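Local coordinates for protein aryl esterase (Mycobacterium smegmatis, PDB 2Q0Q) that hydrolyses aryl esters and transfers acyl groups to alcohols in water, as an oligomeric esterase of the SGNH hydrolase family, at residues 14-19 / 23-28; 40-45 / 207-212; 59-62 / 68-71; 93-98 / 105-110; 148-153 / 190-195. One frame throughout, in Å; residues are numbered along the deposited sequence.

Contact 1: 14-19 / 23-28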
# COMPACT_ATOMS: atom_id res chain seq x y z
N TRP G 14 -11.14 -18.17 24.85
CA TRP G 14 -9.90 -18.26 25.66
C TRP G 14 -10.16 -18.58 27.11
O TRP G 14 -9.47 -19.41 27.70
CB TRP G 14 -9.10 -16.96 25.57
CG TRP G 14 -7.74 -17.02 26.23
CD1 TRP G 14 -6.66 -17.72 25.79
CD2 TRP G 14 -7.33 -16.35 27.42
NE1 TRP G 14 -5.60 -17.54 26.64
CE2 TRP G 14 -5.98 -16.68 27.64
CE3 TRP G 14 -7.97 -15.49 28.31
CZ2 TRP G 14 -5.26 -16.19 28.74
CZ3 TRP G 14 -7.25 -14.99 29.39
CH2 TRP G 14 -5.91 -15.35 29.59
N GLY G 15 -11.13 -17.89 27.69
CA GLY G 15 -11.51 -18.11 29.08
C GLY G 15 -11.09 -16.98 29.98
O GLY G 15 -10.50 -17.22 31.01
N TRP G 16 -11.42 -15.75 29.59
CA TRP G 16 -11.05 -14.56 30.36
C TRP G 16 -11.86 -14.53 31.66
O TRP G 16 -13.09 -14.51 31.63
CB TRP G 16 -11.34 -13.30 29.53
CG TRP G 16 -11.16 -11.98 30.19
CD1 TRP G 16 -11.91 -11.44 31.21
CD2 TRP G 16 -10.22 -10.98 29.82
NE1 TRP G 16 -11.47 -10.18 31.51
CE2 TRP G 16 -10.44 -9.87 30.67
CE3 TRP G 16 -9.20 -10.92 28.86
CZ2 TRP G 16 -9.68 -8.71 30.59
CZ3 TRP G 16 -8.44 -9.77 28.79
CH2 TRP G 16 -8.69 -8.68 29.65
N VAL G 17 -11.17 -14.49 32.79
CA VAL G 17 -11.86 -14.33 34.08
C VAL G 17 -12.26 -12.89 34.32
O VAL G 17 -11.41 -12.02 34.46
CB VAL G 17 -10.99 -14.83 35.24
CG1 VAL G 17 -11.67 -14.60 36.58
CG2 VAL G 17 -10.70 -16.31 35.04
N PRO G 18 -13.58 -12.64 34.43
CA PRO G 18 -14.04 -11.27 34.66
C PRO G 18 -13.55 -10.73 36.00
O PRO G 18 -13.61 -11.44 37.00
CB PRO G 18 -15.57 -11.37 34.62
CG PRO G 18 -15.89 -12.81 34.73
CD PRO G 18 -14.70 -13.61 34.36
N VAL G 19 -13.07 -9.50 36.03
CA VAL G 19 -12.59 -8.89 37.26
C VAL G 19 -13.22 -7.52 37.40
O VAL G 19 -13.52 -6.89 36.39
CB VAL G 19 -11.02 -8.80 37.29
CG1 VAL G 19 -10.41 -10.18 37.48
CG2 VAL G 19 -10.44 -8.18 36.00
N ALA G 23 -9.03 -5.06 33.97
CA ALA G 23 -7.86 -5.83 33.54
C ALA G 23 -6.71 -5.43 34.47
O ALA G 23 -6.79 -4.37 35.10
CB ALA G 23 -7.51 -5.51 32.08
N PRO G 24 -5.66 -6.26 34.57
CA PRO G 24 -5.44 -7.55 33.89
C PRO G 24 -6.08 -8.75 34.61
O PRO G 24 -6.59 -8.63 35.74
CB PRO G 24 -3.92 -7.69 33.94
CG PRO G 24 -3.56 -7.07 35.24
CD PRO G 24 -4.52 -5.91 35.43
N THR G 25 -6.04 -9.90 33.95
CA THR G 25 -6.65 -11.09 34.48
C THR G 25 -5.91 -12.36 34.08
O THR G 25 -4.78 -12.31 33.57
CB THR G 25 -8.15 -11.19 34.06
OG1 THR G 25 -8.84 -12.10 34.93
CG2 THR G 25 -8.32 -11.62 32.58
N GLU G 26 -6.55 -13.49 34.36
CA GLU G 26 -5.99 -14.80 34.10
C GLU G 26 -7.02 -15.66 33.37
O GLU G 26 -8.15 -15.21 33.10
CB GLU G 26 -5.51 -15.47 35.40
CG GLU G 26 -4.37 -14.74 36.11
CD GLU G 26 -4.84 -13.59 37.02
OE1 GLU G 26 -5.87 -13.73 37.72
OE2 GLU G 26 -4.13 -12.55 37.07
N ARG G 27 -6.58 -16.86 32.99
CA ARG G 27 -7.40 -17.79 32.26
C ARG G 27 -8.16 -18.70 33.21
O ARG G 27 -7.62 -19.20 34.18
CB ARG G 27 -6.50 -18.65 31.38
CG ARG G 27 -7.19 -19.29 30.24
CD ARG G 27 -6.16 -19.86 29.27
NE ARG G 27 -6.82 -20.48 28.12
CZ ARG G 27 -6.19 -21.07 27.11
NH1 ARG G 27 -4.86 -21.14 27.05
NH2 ARG G 27 -6.92 -21.60 26.13
N PHE G 28 -9.43 -18.93 32.90
CA PHE G 28 -10.20 -19.96 33.59
C PHE G 28 -9.45 -21.29 33.49
O PHE G 28 -8.84 -21.59 32.46
CB PHE G 28 -11.60 -20.11 32.97
CG PHE G 28 -12.66 -19.17 33.55
CD1 PHE G 28 -12.98 -19.21 34.91
CD2 PHE G 28 -13.33 -18.28 32.74
CE1 PHE G 28 -13.96 -18.36 35.44
CE2 PHE G 28 -14.31 -17.43 33.26
CZ PHE G 28 -14.61 -17.46 34.62
O HOH W 1 -9.79 -22.06 25.77

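Contact 2: 40-45 / 207-212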
# COMPACT_ATOMS: atom_id res chain seq x y z
N GLN G 40 -14.62 -32.61 28.21
CA GLN G 40 -15.10 -33.53 29.27
C GLN G 40 -16.37 -34.24 28.83
O GLN G 40 -16.50 -35.46 28.92
CB GLN G 40 -15.48 -32.78 30.56
CG GLN G 40 -14.37 -32.23 31.42
CD GLN G 40 -14.93 -31.29 32.51
OE1 GLN G 40 -15.97 -31.58 33.13
NE2 GLN G 40 -14.25 -30.16 32.73
N GLN G 41 -17.32 -33.42 28.40
CA GLN G 41 -18.65 -33.91 28.06
C GLN G 41 -18.61 -34.82 26.85
O GLN G 41 -19.35 -35.80 26.80
CB GLN G 41 -19.61 -32.73 27.84
CG GLN G 41 -19.93 -31.95 29.11
CD GLN G 41 -20.82 -32.72 30.06
OE1 GLN G 41 -21.92 -33.14 29.70
NE2 GLN G 41 -20.35 -32.89 31.28
N LEU G 42 -17.77 -34.50 25.88
CA LEU G 42 -17.68 -35.29 24.66
C LEU G 42 -16.92 -36.60 24.87
O LEU G 42 -17.30 -37.64 24.33
CB LEU G 42 -17.01 -34.47 23.56
CG LEU G 42 -17.86 -33.38 22.92
CD1 LEU G 42 -17.00 -32.50 22.01
CD2 LEU G 42 -19.06 -34.01 22.18
N GLY G 43 -15.85 -36.54 25.65
CA GLY G 43 -15.08 -37.73 25.98
C GLY G 43 -14.06 -38.08 24.93
O GLY G 43 -13.81 -37.31 24.00
N ALA G 44 -13.46 -39.26 25.09
CA ALA G 44 -12.27 -39.64 24.36
C ALA G 44 -12.48 -39.95 22.87
O ALA G 44 -11.50 -40.08 22.12
CB ALA G 44 -11.59 -40.82 25.07
N ASP G 45 -13.74 -40.08 22.42
CA ASP G 45 -14.01 -40.18 20.98
C ASP G 45 -13.83 -38.83 20.27
O ASP G 45 -13.86 -38.77 19.04
CB ASP G 45 -15.41 -40.72 20.70
CG ASP G 45 -15.52 -42.24 20.89
OD1 ASP G 45 -14.48 -42.93 20.91
OD2 ASP G 45 -16.67 -42.73 21.02
N ALA G 207 -24.19 -27.50 26.38
CA ALA G 207 -25.09 -27.30 25.26
C ALA G 207 -24.37 -27.60 23.97
O ALA G 207 -24.94 -28.24 23.09
CB ALA G 207 -25.57 -25.90 25.25
N LEU G 208 -23.14 -27.09 23.85
CA LEU G 208 -22.34 -27.31 22.64
C LEU G 208 -21.94 -28.78 22.47
O LEU G 208 -21.74 -29.25 21.33
CB LEU G 208 -21.11 -26.39 22.60
CG LEU G 208 -21.39 -24.91 22.29
CD1 LEU G 208 -20.15 -24.02 22.54
CD2 LEU G 208 -21.92 -24.70 20.86
N ALA G 209 -21.72 -29.49 23.58
CA ALA G 209 -21.42 -30.92 23.52
C ALA G 209 -22.57 -31.62 22.77
O ALA G 209 -22.33 -32.42 21.87
CB ALA G 209 -21.24 -31.49 24.91
N GLU G 210 -23.82 -31.30 23.11
CA GLU G 210 -24.94 -31.87 22.38
C GLU G 210 -24.92 -31.47 20.89
O GLU G 210 -25.19 -32.27 20.01
CB GLU G 210 -26.26 -31.44 23.07
CG GLU G 210 -27.52 -32.00 22.42
CD GLU G 210 -28.08 -31.12 21.29
OE1 GLU G 210 -27.81 -29.89 21.28
OE2 GLU G 210 -28.68 -31.77 20.33
N GLN G 211 -24.58 -30.21 20.63
CA GLN G 211 -24.54 -29.72 19.27
C GLN G 211 -23.49 -30.49 18.46
O GLN G 211 -23.78 -30.92 17.34
CB GLN G 211 -24.22 -28.23 19.25
CG GLN G 211 -25.34 -27.38 19.77
CD GLN G 211 -26.42 -27.22 18.73
OE1 GLN G 211 -26.19 -26.57 17.70
NE2 GLN G 211 -27.56 -27.88 18.94
N VAL G 212 -22.29 -30.66 19.02
CA VAL G 212 -21.22 -31.40 18.36
C VAL G 212 -21.62 -32.84 18.04
O VAL G 212 -21.43 -33.30 16.91
CB VAL G 212 -19.95 -31.41 19.23
CG1 VAL G 212 -18.91 -32.42 18.67
CG2 VAL G 212 -19.34 -30.02 19.25

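Contact 3: 59-62 / 68-71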
# COMPACT_ATOMS: atom_id res chain seq x y z
N ASN G 59 -13.18 -9.96 11.33
CA ASN G 59 -12.29 -9.66 10.20
C ASN G 59 -11.89 -8.19 10.09
O ASN G 59 -11.65 -7.68 8.97
CB ASN G 59 -12.95 -10.11 8.89
CG ASN G 59 -14.00 -9.12 8.38
OD1 ASN G 59 -14.69 -8.46 9.16
ND2 ASN G 59 -14.14 -9.05 7.04
N ILE G 60 -11.78 -7.51 11.22
CA ILE G 60 -11.41 -6.11 11.19
C ILE G 60 -10.18 -5.89 12.06
O ILE G 60 -10.12 -6.34 13.20
CB ILE G 60 -12.62 -5.18 11.54
CG1 ILE G 60 -12.20 -3.71 11.55
CG2 ILE G 60 -13.25 -5.55 12.87
CD1 ILE G 60 -13.34 -2.76 11.36
N ASP G 61 -9.19 -5.20 11.49
CA ASP G 61 -8.00 -4.82 12.22
C ASP G 61 -8.33 -3.92 13.41
O ASP G 61 -9.05 -2.92 13.26
CB ASP G 61 -7.03 -4.07 11.30
CG ASP G 61 -6.44 -4.98 10.21
OD1 ASP G 61 -6.47 -6.22 10.36
OD2 ASP G 61 -5.96 -4.44 9.20
N ASP G 62 -7.81 -4.26 14.58
CA ASP G 62 -7.96 -3.39 15.74
C ASP G 62 -6.79 -2.40 15.72
O ASP G 62 -5.61 -2.83 15.61
CB ASP G 62 -8.00 -4.21 17.04
CG ASP G 62 -8.34 -3.36 18.27
OD1 ASP G 62 -7.63 -2.37 18.49
OD2 ASP G 62 -9.29 -3.68 19.03
N LEU G 68 -5.40 -9.04 16.16
CA LEU G 68 -6.79 -9.36 16.50
C LEU G 68 -7.78 -9.64 15.36
O LEU G 68 -8.95 -9.88 15.63
CB LEU G 68 -7.33 -8.24 17.40
CG LEU G 68 -6.46 -7.97 18.64
CD1 LEU G 68 -7.10 -6.83 19.48
CD2 LEU G 68 -6.26 -9.25 19.45
N ASN G 69 -7.33 -9.60 14.11
CA ASN G 69 -8.20 -9.88 12.96
C ASN G 69 -8.38 -11.39 12.78
O ASN G 69 -7.44 -12.09 12.33
CB ASN G 69 -7.61 -9.24 11.71
CG ASN G 69 -8.50 -9.39 10.47
OD1 ASN G 69 -9.19 -10.40 10.30
ND2 ASN G 69 -8.47 -8.39 9.61
N GLY G 70 -9.57 -11.90 13.11
CA GLY G 70 -9.81 -13.34 13.09
C GLY G 70 -9.56 -13.94 11.71
O GLY G 70 -8.87 -14.96 11.59
N ALA G 71 -10.03 -13.26 10.66
CA ALA G 71 -9.90 -13.77 9.28
C ALA G 71 -8.47 -13.77 8.78
O ALA G 71 -8.17 -14.45 7.81
CB ALA G 71 -10.76 -12.95 8.34
O HOH W 2 -9.82 -8.93 7.02
O HOH W 3 -5.92 -6.43 14.54

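Contact 4: 93-98 / 105-110. With SO4 (sulfate ion), chain U.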
# COMPACT_ATOMS: atom_id res chain seq x y z
N THR G 93 -18.59 -10.24 19.36
CA THR G 93 -18.65 -9.33 20.50
C THR G 93 -17.72 -8.12 20.31
O THR G 93 -18.12 -6.97 20.48
CB THR G 93 -18.29 -10.05 21.81
OG1 THR G 93 -19.16 -11.16 22.01
CG2 THR G 93 -18.38 -9.10 22.99
N ASN G 94 -16.48 -8.39 19.93
CA ASN G 94 -15.51 -7.31 19.84
C ASN G 94 -15.76 -6.35 18.69
O ASN G 94 -15.47 -5.15 18.80
CB ASN G 94 -14.08 -7.87 19.89
CG ASN G 94 -13.79 -8.51 21.24
OD1 ASN G 94 -14.25 -8.01 22.28
ND2 ASN G 94 -13.13 -9.66 21.24
N ASP G 95 -16.34 -6.85 17.62
CA ASP G 95 -16.79 -6.00 16.52
C ASP G 95 -17.77 -4.91 16.96
O ASP G 95 -17.92 -3.91 16.27
CB ASP G 95 -17.48 -6.82 15.44
CG ASP G 95 -16.57 -7.86 14.80
OD1 ASP G 95 -16.00 -8.72 15.51
OD2 ASP G 95 -16.49 -7.84 13.56
N THR G 96 -18.47 -5.13 18.09
CA THR G 96 -19.45 -4.15 18.58
C THR G 96 -18.82 -3.05 19.41
O THR G 96 -19.55 -2.19 19.90
CB THR G 96 -20.60 -4.77 19.43
OG1 THR G 96 -20.10 -5.11 20.73
CG2 THR G 96 -21.24 -5.97 18.72
N LYS G 97 -17.50 -3.05 19.59
CA LYS G 97 -16.84 -1.93 20.23
C LYS G 97 -17.09 -0.66 19.42
O LYS G 97 -17.12 -0.70 18.19
CB LYS G 97 -15.36 -2.18 20.42
CG LYS G 97 -15.06 -3.27 21.46
CD LYS G 97 -13.59 -3.64 21.45
CE LYS G 97 -13.31 -4.65 22.52
NZ LYS G 97 -11.91 -5.16 22.50
N ALA G 98 -17.27 0.46 20.13
CA ALA G 98 -17.72 1.73 19.51
C ALA G 98 -16.81 2.21 18.40
O ALA G 98 -17.29 2.76 17.40
CB ALA G 98 -17.88 2.83 20.59
N LEU G 105 -25.07 -6.06 10.62
CA LEU G 105 -24.84 -6.54 9.25
C LEU G 105 -23.33 -6.61 8.93
O LEU G 105 -22.85 -7.61 8.37
CB LEU G 105 -25.50 -5.65 8.21
CG LEU G 105 -25.07 -5.97 6.77
CD1 LEU G 105 -25.43 -7.40 6.39
CD2 LEU G 105 -25.68 -4.96 5.81
N ASP G 106 -22.60 -5.56 9.28
CA ASP G 106 -21.13 -5.55 9.04
C ASP G 106 -20.47 -6.74 9.73
O ASP G 106 -19.57 -7.40 9.18
CB ASP G 106 -20.46 -4.30 9.57
CG ASP G 106 -20.89 -3.04 8.85
OD1 ASP G 106 -21.21 -3.10 7.64
OD2 ASP G 106 -20.88 -1.98 9.53
N ILE G 107 -20.93 -7.02 10.95
CA ILE G 107 -20.37 -8.11 11.74
C ILE G 107 -20.75 -9.45 11.12
O ILE G 107 -19.95 -10.34 11.04
CB ILE G 107 -20.88 -8.01 13.22
CG1 ILE G 107 -20.47 -6.65 13.78
CG2 ILE G 107 -20.35 -9.15 14.07
CD1 ILE G 107 -20.92 -6.41 15.18
N ALA G 108 -22.00 -9.59 10.69
CA ALA G 108 -22.41 -10.82 10.03
C ALA G 108 -21.57 -11.09 8.77
O ALA G 108 -21.21 -12.22 8.47
CB ALA G 108 -23.92 -10.77 9.70
N LEU G 109 -21.27 -10.02 8.04
CA LEU G 109 -20.44 -10.15 6.85
C LEU G 109 -19.01 -10.62 7.20
O LEU G 109 -18.45 -11.46 6.50
CB LEU G 109 -20.43 -8.84 6.07
CG LEU G 109 -21.73 -8.56 5.30
CD1 LEU G 109 -21.86 -7.07 5.01
CD2 LEU G 109 -21.81 -9.36 4.02
N GLY G 110 -18.46 -10.12 8.31
CA GLY G 110 -17.17 -10.61 8.80
C GLY G 110 -17.25 -12.09 9.16
O GLY G 110 -16.38 -12.86 8.81
S SO4 U . -12.38 -8.78 24.80
O1 SO4 U . -13.79 -8.24 24.87
O2 SO4 U . -12.38 -10.02 23.98
O3 SO4 U . -11.52 -7.67 24.37
O4 SO4 U . -11.98 -9.19 26.15

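Contact 5: 148-153 / 190-195. With SO4 (sulfate ion), chain U.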
# COMPACT_ATOMS: atom_id res chain seq x y z
N PRO G 148 -15.53 2.15 33.87
CA PRO G 148 -15.73 3.23 32.89
C PRO G 148 -15.04 3.03 31.56
O PRO G 148 -15.54 3.52 30.54
CB PRO G 148 -15.20 4.48 33.61
CG PRO G 148 -14.25 3.93 34.66
CD PRO G 148 -14.92 2.66 35.12
N TRP G 149 -13.86 2.38 31.55
CA TRP G 149 -13.15 2.14 30.29
C TRP G 149 -13.90 1.13 29.45
O TRP G 149 -14.08 1.35 28.26
CB TRP G 149 -11.70 1.66 30.50
CG TRP G 149 -11.02 1.46 29.17
CD1 TRP G 149 -10.61 0.28 28.62
CD2 TRP G 149 -10.74 2.47 28.20
NE1 TRP G 149 -10.09 0.49 27.36
CE2 TRP G 149 -10.16 1.83 27.08
CE3 TRP G 149 -10.95 3.86 28.15
CZ2 TRP G 149 -9.75 2.53 25.94
CZ3 TRP G 149 -10.53 4.56 27.01
CH2 TRP G 149 -9.97 3.89 25.93
N PHE G 150 -14.34 0.02 30.04
CA PHE G 150 -15.22 -0.90 29.32
C PHE G 150 -16.52 -0.21 28.85
O PHE G 150 -16.93 -0.39 27.72
CB PHE G 150 -15.58 -2.13 30.12
CG PHE G 150 -14.55 -3.24 30.11
CD1 PHE G 150 -14.36 -3.99 31.28
CD2 PHE G 150 -13.81 -3.59 28.95
CE1 PHE G 150 -13.46 -5.04 31.31
CE2 PHE G 150 -12.92 -4.64 28.99
CZ PHE G 150 -12.74 -5.37 30.18
N GLN G 151 -17.16 0.56 29.72
CA GLN G 151 -18.34 1.30 29.28
C GLN G 151 -18.06 2.13 28.03
O GLN G 151 -18.90 2.21 27.14
CB GLN G 151 -18.84 2.22 30.41
CG GLN G 151 -19.39 1.53 31.61
CD GLN G 151 -20.03 2.52 32.61
OE1 GLN G 151 -20.97 3.25 32.26
NE2 GLN G 151 -19.54 2.53 33.84
N LEU G 152 -16.88 2.76 27.96
CA LEU G 152 -16.52 3.64 26.85
C LEU G 152 -16.32 2.85 25.57
O LEU G 152 -16.93 3.18 24.54
CB LEU G 152 -15.24 4.44 27.14
CG LEU G 152 -15.49 5.72 27.96
CD1 LEU G 152 -14.26 6.16 28.75
CD2 LEU G 152 -16.01 6.85 27.05
N ILE G 153 -15.45 1.84 25.61
CA ILE G 153 -15.10 1.13 24.36
C ILE G 153 -16.29 0.33 23.81
O ILE G 153 -16.38 0.08 22.59
CB ILE G 153 -13.85 0.20 24.48
CG1 ILE G 153 -14.10 -0.97 25.42
CG2 ILE G 153 -12.63 1.00 24.95
CD1 ILE G 153 -12.99 -1.99 25.43
N GLY G 190 -20.80 -12.25 33.89
CA GLY G 190 -19.55 -11.86 34.53
C GLY G 190 -19.71 -10.48 35.10
O GLY G 190 -20.43 -9.65 34.54
N VAL G 191 -19.00 -10.20 36.19
CA VAL G 191 -19.11 -8.90 36.90
C VAL G 191 -18.73 -7.70 36.02
O VAL G 191 -19.13 -6.56 36.28
CB VAL G 191 -18.24 -8.93 38.19
CG1 VAL G 191 -16.75 -8.86 37.87
CG2 VAL G 191 -18.65 -7.87 39.15
N ASP G 192 -17.95 -7.94 34.96
CA ASP G 192 -17.56 -6.84 34.09
C ASP G 192 -18.57 -6.54 32.98
O ASP G 192 -18.42 -5.54 32.27
CB ASP G 192 -16.18 -7.10 33.51
CG ASP G 192 -16.12 -8.33 32.61
OD1 ASP G 192 -17.18 -8.96 32.34
OD2 ASP G 192 -15.00 -8.65 32.18
N GLY G 193 -19.61 -7.38 32.86
CA GLY G 193 -20.69 -7.18 31.87
C GLY G 193 -20.33 -7.69 30.49
O GLY G 193 -21.12 -7.53 29.53
N ILE G 194 -19.15 -8.31 30.38
CA ILE G 194 -18.62 -8.77 29.11
C ILE G 194 -18.34 -10.27 29.11
O ILE G 194 -18.71 -10.98 28.17
CB ILE G 194 -17.30 -8.02 28.75
CG1 ILE G 194 -17.51 -6.49 28.74
CG2 ILE G 194 -16.73 -8.55 27.41
CD1 ILE G 194 -16.21 -5.69 28.78
N HIS G 195 -17.65 -10.75 30.15
CA HIS G 195 -17.14 -12.10 30.16
C HIS G 195 -18.01 -13.03 30.99
O HIS G 195 -19.05 -12.60 31.54
CB HIS G 195 -15.65 -12.09 30.58
CG HIS G 195 -14.80 -11.26 29.68
ND1 HIS G 195 -14.46 -9.95 29.99
CD2 HIS G 195 -14.26 -11.51 28.46
CE1 HIS G 195 -13.73 -9.45 29.00
NE2 HIS G 195 -13.60 -10.37 28.06
S SO4 U . -12.38 -8.78 24.80
O1 SO4 U . -13.79 -8.24 24.87
O2 SO4 U . -12.38 -10.02 23.98
O3 SO4 U . -11.52 -7.67 24.37
O4 SO4 U . -11.98 -9.19 26.15

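Contact 1: 14-19 / 23-28
This is a loop-on-loop contact in an SGNH hydrolase, where the chain leaving helix 11-14 folds back on itself before helix 34-42. The two arms make a single beta bridge at Trp16 and Arg27. Phe28 N bonds to Gly15 O at 2.8 Å, and Val17 N bonds to Glu26 O. Gly15 leaves the helix with positive phi, a conformation that favours glycine. The guanidinium of Arg27 lies flat on the Trp14 ring, with centres 4.1 Å apart and planes at 16°. The extended Arg27 chain also runs over that ring face, and its NE bonds to Trp14 O at 2.9 Å, which fixes the group's rotation. A water bridges Trp14 O and Arg27 NH2. Trp14 NE1 turns outward to Leu82 O of a second subunit, and Glu26 OE2 to Thr128 of that subunit, so the loop also builds the oligomer. Further along, Val17 CG2 sits over the centre of the Phe28 ring. Trp16 stacks on His195 of the probable catalytic triad. Thr25 CG2 meets the indole of Trp16 over the five-membered ring, 3.4 Å from its centroid. The other branch of Thr25 is polar: with OG1 anti to the backbone N (chi1 -161°), the hydroxyl donates to Val17 O in the carbonyl plane, on a lone pair, at 2.6 Å.

Contact 2: 40-45 / 207-212
Leu42 and Ala209 carry most of this apolar helix-to-helix contact. Their CA atoms are 5.9 Å apart, the closest backbone approach between 40-45 and 207-212. Ala209 CB rests against Gln41 CB at 3.6 Å. Leu42 spreads both branches over the other helix. CD1 touches Val212 CG1 at 3.8 Å, and CD2 lies 3.9 Å from the same Val212 CG1. The Leu42 and Val212 side chains cross at about a right angle. The CG1 branch of Val212 stands anti to its backbone N (chi1 169°), which turns it to the leucine fork.

Contacts with the backbone are few. Leu42 CD2 also reaches Ala209 O at 3.6 Å. That is packing against a carbonyl, and no hydrogen bond joins the two segments.

Polar links lie at the margin. Gln41 O takes a weak hydrogen bond from Arg213 NH2. The Gln41 chain bends at chi2, and beyond Ala209 the side chain also touches Arg202 and Val206 of helix 198-215.

Val212 also rests on Leu86 and Ile88 of strand 86-90. Two helices packed together beside a parallel sheet are typical of the alpha/beta/alpha fold of SGNH hydrolases.

Contact 3: 59-62 / 68-71
Asn69 ND2 is held by two partners: Asp61 OD1 and a water. The bond to Asp61 OD1 is 3.0 Å long and nearly straight, at 168°. It lies in the amide plane of Asn69 but meets the carboxylate from above its plane. The two flat groups are turned 64° against each other. The water accepts from ND2 and donates to Asn59 O, so it ties the amide to the backbone of 59-62. These links would restrain rotation of the amide.

CG of Asn69 stands anti to the backbone N (chi1 -176°), which carries the amide across to 59-62. The other end of the amide, OD1, lies 3.2 Å from Asn59 CA. It also takes a weak hydrogen bond from Ser72 N, as an N-cap of helix 70-81.

Apolar contacts close both ends of the pair. Asn59 CB touches Ala71 CB at 3.6 Å, while OD1 of Asn59 is hydrogen-bonded to Arg102. Asp62 and Leu68 lie side by side and point the same way, with Asp62 CB 3.7 Å from Leu68 CD1. The Asp62 carboxylate is bound elsewhere, by Thr64 and Tyr99. A second water accepts from both Asp62 N and Leu68 N.

The two segments run nearly antiparallel without a direct backbone hydrogen bond. The arrangement is that of a loop after strand 46-52 folded on an asparagine N-cap, at the start of helix 70-81.

Contact 4: 93-98 / 105-110
A short 3-10 turn at 94-96 comes up against helix 104-119, nearest at Asp95 and Ile107, whose CA atoms are 6.3 Å apart. In this SGNH hydrolase the turn follows strand 86-90 and carries Asn94 to a bound sulfate.

Ile107 makes the contact with the turn. Its CG1 and CD1 press on Asp95 CB, with CG1 at 3.4 Å. The two side chains slide past each other in opposite directions. The CD1 tip goes on to Thr96 CG2 at 3.6 Å. CG1 of Ile107 is anti to the carbonyl carbon (chi1 -58°), and the extended second torsion brings CD1 between Asp95 and Thr96.

No hydrogen bond joins the two segments. The buried Asp95 carboxylate finds its partners elsewhere: OD2 is hydrogen-bonded to Thr58 and forms a salt bridge with Arg102. Thr96 OG1 turns back to Thr93 O at 2.7 Å, in the carbonyl plane. Thr96 N bonds to the same oxygen, so two donors hold the turn closed.

The far side of the turn faces the probable active site. The sulfate there is also bonded to Ser11, His195 and Ala55 N, which is consistent with the oxyanion hole of an SGNH hydrolase. Lys97 stretches its chain out to it, NZ reaching sulfate O3 at 3.2 Å. Asn94 ND2 shares its hydrogens between Arg56 O and sulfate O2, the latter at 2.9 Å.

Contact 5: 148-153 / 190-195
After Trp149, which meets Phe174 of a third subunit, Phe150 makes the contact of helix 148-153 with three residues of the loop 190-195. The ring of Phe150 projects toward the loop, with CG anti to the carbonyl carbon (chi1 -82°). Ile194 packs over one face of this ring, though the modelled approach is too close and its detail is doubtful. Phe150 CE1 is 4.0 Å from Asp192 OD2, with the ring and carboxylate planes almost perpendicular. Phe150 CZ lies 4.4 Å from His195 CE1, near the plane of the imidazole. Phe174 of the third subunit also meets Phe150, edge-to-face. Ile153 ends the helix, and its CD1 lies at the edge of the Phe150 ring, in plane.

The loop is held together by Asp192. Its OD1 accepts from Ile194 N and His195 N, both at 2.9 Å, in an Asx turn that extends to an Asx motif. The Ile194 donor stands above the carboxylate plane. The His195 donor comes on the syn side. OD2 takes His195 ND1 at 2.6 Å, a nearly straight bond at 175° that lies in the imidazole plane. Three bonds thus fix the carboxylate. Ile194 CG2 lies over the face of the His195 ring.

On the other edge of the imidazole, NE2 donates to sulfate O4 at 2.8 Å. Ser11, His195 and Asp192 fit the Ser-His-Asp triad expected of an SGNH hydrolase. The chemistry is consistent with a carboxylate that orients the histidine, while Ile194 CG2 packs on the imidazole face and Phe150 CZ lies at its edge.

Overall arrangement
Contacts 2, 4 and 5 are buried, while contacts 1 and 3 are partly buried. Contact 2 has no hydrogen bond between its segments and is mainly apolar. It stands apart, its centre about 28 Å from that of contact 4, and no other chain touches it. Contacts 4 and 5 share the sulfate and are joined by a backbone hydrogen bond between Ala98 and Ile153. Contact 1 touches contact 5 through Trp16 and Pro18. Contacts 1, 4 and 5 all reach a third subunit. Contacts 3 and 4 touch at Asn59 and Gly110. Polar bonds cross in contacts 1 and 3. In 4 and 5 the crossing is apolar, while Asn94, Lys97 and His195 bond the sulfate at the probable active site.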